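Local coordinates for aldehyde dehydrogenase family protein (Pseudomonas syringae pv. tomato, PDB 6X9L) that probably oxidises long-chain aliphatic aldehydes such as octanal with NAD+ as the hydride acceptor, at residues L356-P361 / P375-E380. The protein carries 1 engineered substitution. Sequence-based numbering, arbitrary orientation.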
loop_
_atom_site.group_PDB
_atom_site.type_symbol
_atom_site.label_atom_id
_atom_site.label_comp_id
_atom_site.label_asym_id
_atom_site.label_seq_id
_atom_site.Cartn_x
_atom_site.Cartn_y
_atom_site.Cartn_z
ATOM N N LEU A 356 36.149 -18.173 -9.458
ATOM C CA LEU A 356 36.584 -17.368 -8.320
ATOM C C LEU A 356 37.699 -16.449 -8.794
ATOM O O LEU A 356 38.877 -16.808 -8.797
ATOM C CB LEU A 356 37.041 -18.261 -7.174
ATOM C CG LEU A 356 37.418 -17.570 -5.862
ATOM C CD1 LEU A 356 36.191 -16.925 -5.247
ATOM C CD2 LEU A 356 38.065 -18.539 -4.893
ATOM N N VAL A 357 37.316 -15.243 -9.208
ATOM C CA VAL A 357 38.291 -14.274 -9.699
ATOM C C VAL A 357 39.234 -13.852 -8.582
ATOM O O VAL A 357 40.428 -13.626 -8.810
ATOM C CB VAL A 357 37.568 -13.056 -10.300
ATOM C CG1 VAL A 357 38.566 -11.961 -10.677
ATOM C CG2 VAL A 357 36.695 -13.468 -11.484
ATOM N N CYS A 358 38.715 -13.720 -7.366
ATOM C CA CYS A 358 39.485 -13.263 -6.215
ATOM C C CYS A 358 38.587 -13.405 -4.994
ATOM O O CYS A 358 37.393 -13.691 -5.117
ATOM C CB CYS A 358 39.950 -11.822 -6.387
ATOM S SG CYS A 358 38.632 -10.653 -6.069
ATOM N N GLY A 359 39.166 -13.182 -3.810
ATOM C CA GLY A 359 38.432 -13.449 -2.585
ATOM C C GLY A 359 38.360 -14.946 -2.335
ATOM O O GLY A 359 39.195 -15.711 -2.803
ATOM N N GLY A 360 37.325 -15.366 -1.618
ATOM C CA GLY A 360 37.169 -16.752 -1.239
ATOM C C GLY A 360 36.646 -16.858 0.176
ATOM O O GLY A 360 36.332 -15.846 0.810
ATOM N N PRO A 361 36.534 -18.072 0.707
ATOM C CA PRO A 361 36.056 -18.236 2.084
ATOM C C PRO A 361 37.171 -18.037 3.105
ATOM O O PRO A 361 38.360 -17.954 2.781
ATOM C CB PRO A 361 35.535 -19.680 2.107
ATOM C CG PRO A 361 36.352 -20.387 1.127
ATOM C CD PRO A 361 36.670 -19.374 0.027
ATOM N N PRO A 375 36.738 -9.627 0.458
ATOM C CA PRO A 375 35.995 -9.127 -0.713
ATOM C C PRO A 375 36.101 -10.104 -1.871
ATOM O O PRO A 375 37.197 -10.419 -2.332
ATOM C CB PRO A 375 36.696 -7.802 -1.029
ATOM C CG PRO A 375 37.299 -7.380 0.272
ATOM C CD PRO A 375 37.747 -8.656 0.914
ATOM N N THR A 376 34.949 -10.580 -2.353
ATOM C CA THR A 376 34.924 -11.716 -3.264
ATOM C C THR A 376 34.252 -11.354 -4.582
ATOM O O THR A 376 33.208 -10.684 -4.604
ATOM C CB THR A 376 34.222 -12.920 -2.623
ATOM O OG1 THR A 376 34.889 -13.243 -1.403
ATOM C CG2 THR A 376 34.312 -14.133 -3.534
ATOM N N VAL A 377 34.874 -11.808 -5.679
ATOM C CA VAL A 377 34.383 -11.597 -7.035
ATOM C C VAL A 377 34.296 -12.947 -7.746
ATOM O O VAL A 377 35.278 -13.701 -7.805
ATOM C CB VAL A 377 35.269 -10.617 -7.832
ATOM C CG1 VAL A 377 34.791 -10.506 -9.251
ATOM C CG2 VAL A 377 35.235 -9.255 -7.201
ATOM N N PHE A 378 33.111 -13.248 -8.272
ATOM C CA PHE A 378 32.854 -14.378 -9.142
ATOM C C PHE A 378 32.636 -13.895 -10.569
ATOM O O PHE A 378 32.042 -12.837 -10.801
ATOM C CB PHE A 378 31.619 -15.163 -8.680
ATOM C CG PHE A 378 31.835 -15.939 -7.433
ATOM C CD1 PHE A 378 32.677 -17.039 -7.434
ATOM C CD2 PHE A 378 31.201 -15.581 -6.253
ATOM C CE1 PHE A 378 32.884 -17.768 -6.274
ATOM C CE2 PHE A 378 31.408 -16.315 -5.092
ATOM C CZ PHE A 378 32.255 -17.404 -5.103
ATOM N N SER A 379 33.086 -14.695 -11.530
ATOM C CA SER A 379 32.863 -14.383 -12.934
ATOM C C SER A 379 32.358 -15.627 -13.649
ATOM O O SER A 379 32.210 -16.697 -13.049
ATOM C CB SER A 379 34.138 -13.851 -13.599
ATOM O OG SER A 379 33.841 -13.385 -14.894
ATOM N N GLU A 380 32.038 -15.453 -14.930
ATOM C CA GLU A 380 31.459 -16.531 -15.773
ATOM C C GLU A 380 30.245 -17.059 -15.027
ATOM O O GLU A 380 30.056 -18.261 -14.967
ATOM C CB GLU A 380 32.467 -17.628 -16.103
ATOM C CG GLU A 380 33.374 -17.278 -17.258
ATOM C CD GLU A 380 34.612 -18.137 -17.387
ATOM O OE1 GLU A 380 34.678 -19.180 -16.714
ATOM O OE2 GLU A 380 35.510 -17.747 -18.143
#
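A classic beta bulge marks the one antiparallel pair, at the margin of a seven-stranded sheet, where edge strand 355-358 runs against 376-379 with short-segment axes 142° apart. Val357 and Cys358 both face Val377, whose carbonyl O takes two weak bonds, from Val357 N at 2.9 Å and from Cys358 N at 3.5 Å. The return bond is straighter: Val377 N points at Cys358 O (3.2 Å, 170° at the hydrogen), although it approaches from above the carbonyl plane rather than along a lone pair.

The register shifts by one between Leu356 and Cys358, so Leu356 pairs with Phe378 and Cys358 with Val377. On one face Leu356, with CG anti to its backbone N (chi1 -175°), crosses Phe378 obliquely and brings CD1 to 3.6 Å from ring atom CE1; the same methyl also touches CG2 of Thr376. Ile350 of helix 336-351 packs on both Leu356 and Phe378. On the other face SG of Cys358, set between its backbone N and carbonyl carbon, lies 3.8 Å from CB of Val377. Val357 points toward the neighbouring strand, its CB against CG1 of Val377 and its CG2 against CB of Ser379. Helix 304-316 closes over this side, and its Glu308 accepts a hydrogen bond from OG of Ser379.

Past the bulge Gly359 stays close against Thr376, its CA lying against Pro375 O; its positive phi is a conformation glycine adopts readily. Gly360 N then bonds to OG1 of Thr376 (3.2 Å), a hydroxyl also hydrogen-bonded to the carbonyl of Arg374, before the chain leaves at Pro361. Strand 376-379 continues the sheet inward by pairing with 396-402, so the contact forms the bulged antiparallel margin of an otherwise parallel alpha/beta sheet, as in the catalytic domain of the aldehyde dehydrogenase fold.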